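Local coordinates for putative dehydrogenase (Amycolatopsis orientalis, PDB 5A9T) that reduces imines to amines with NADPH, acting stereoselectively as an imine reductase of the 3-hydroxyisobutyrate dehydrogenase-related (HIBADH-related) family, at the interface of chains A and B. Sequence-based numbering; all coordinates share one arbitrary frame. Chains: chain A/B, Putative dehydrogenase.

The interface of chains A and B. Residues chain A 97-99, 169, 172; chain B 247, 251, 255.
One face of helix 238-255 of chain B, set by B:His247, B:Thr251 and B:Gln255 at four-residue steps, packs against the junction of the two domains of chain A in the two-fold symmetric pair of the deposited assembly, probably the dimer typical of imine reductases of the HIBADH-related family. Chain A offers the loop A:Gly97-A:Thr98, A:Pro99 at the first turn of helix 99-111 in the NADP-binding Rossmann domain, and one side of the long helix 166-193. B:Thr251 sits at the centre, its short branched side chain touching both elements. Its methyl CG2, turned anti to the backbone N, lies 3.8 Å from ring carbon CD of A:Pro99 and 3.9 Å from CG2 of A:Thr172, which it meets tip to tip. Its hydroxyl OG1 is turned back along its own helix, 3.3 Å from the carbonyl O of B:His247, a weak hydrogen bond that can occupy this polar group while the methyl faces chain A. Proline suits the start of a helix, needing no N-H partner there, and its ring gives a rigid apolar surface. One turn on, chi1 of -62° sets CG of B:Gln255 3.9 Å from CD1 of A:Leu169, and the bend at chi2 (-65°) turns the amide so that OE1 comes 3.9 Å from CG of A:Pro99. Cutting this side chain back to an alanine removes CG and the amide and is likely to leave CD1 of A:Leu169 and the ring of A:Pro99 without their cover. Near the middle of the helix, the imidazole of B:His247 points NE2 toward the carbonyl O of A:Gly97, though their modelled separation is too short to be reliable. The methyl CG2 of A:Thr98 rests 4.0 Å from NE2 of B:His247, the two side chains crossing nearly at right angles.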
# COMPACT_ATOMS: atom_id res chain seq x y z
N GLY A 97 9.98 10.48 21.26
CA GLY A 97 8.54 10.70 20.81
C GLY A 97 8.45 11.39 19.46
O GLY A 97 7.56 11.00 18.56
N THR A 98 9.29 12.40 19.26
CA THR A 98 9.29 13.24 18.10
C THR A 98 10.62 13.64 17.54
O THR A 98 11.64 13.52 18.26
CB THR A 98 8.59 14.61 18.39
OG1 THR A 98 9.40 15.34 19.33
CG2 THR A 98 7.19 14.42 18.99
N PRO A 99 10.74 14.17 16.35
CA PRO A 99 12.02 14.60 15.87
C PRO A 99 12.66 15.69 16.73
O PRO A 99 13.87 15.64 17.03
CB PRO A 99 11.78 15.10 14.43
CG PRO A 99 10.60 14.31 14.03
CD PRO A 99 9.74 14.17 15.21
N LEU A 169 11.27 10.52 12.30
CA LEU A 169 10.48 11.10 11.20
C LEU A 169 10.17 9.95 10.20
O LEU A 169 9.01 9.90 9.70
CB LEU A 169 11.23 12.19 10.54
CG LEU A 169 10.57 12.92 9.39
CD1 LEU A 169 9.27 13.53 9.82
CD2 LEU A 169 11.51 13.96 8.82
N THR A 172 7.41 7.78 11.61
CA THR A 172 6.18 8.48 11.50
C THR A 172 5.65 8.41 10.08
O THR A 172 4.43 8.11 9.89
CB THR A 172 6.35 9.94 11.94
OG1 THR A 172 6.85 9.94 13.31
CG2 THR A 172 4.98 10.66 11.92
N HIS B 247 -0.29 10.99 17.50
CA HIS B 247 1.11 11.21 17.44
C HIS B 247 1.58 11.67 16.03
O HIS B 247 2.40 12.62 15.82
CB HIS B 247 1.84 9.99 17.97
CG HIS B 247 3.12 10.35 18.54
ND1 HIS B 247 3.24 10.85 19.83
CD2 HIS B 247 4.36 10.43 17.97
CE1 HIS B 247 4.50 11.21 20.04
NE2 HIS B 247 5.20 10.92 18.95
N THR B 251 3.32 15.19 15.02
CA THR B 251 4.57 15.29 14.38
C THR B 251 4.43 16.02 13.01
O THR B 251 5.31 16.76 12.57
CB THR B 251 5.21 13.91 14.19
OG1 THR B 251 5.54 13.45 15.54
CG2 THR B 251 6.46 13.95 13.38
N GLN B 255 6.37 19.42 11.80
CA GLN B 255 7.10 19.52 10.58
C GLN B 255 6.56 20.44 9.49
O GLN B 255 7.16 20.61 8.42
CB GLN B 255 7.25 18.13 9.91
CG GLN B 255 8.05 17.15 10.77
CD GLN B 255 9.47 17.52 11.00
OE1 GLN B 255 9.86 17.69 12.14
NE2 GLN B 255 10.27 17.73 9.92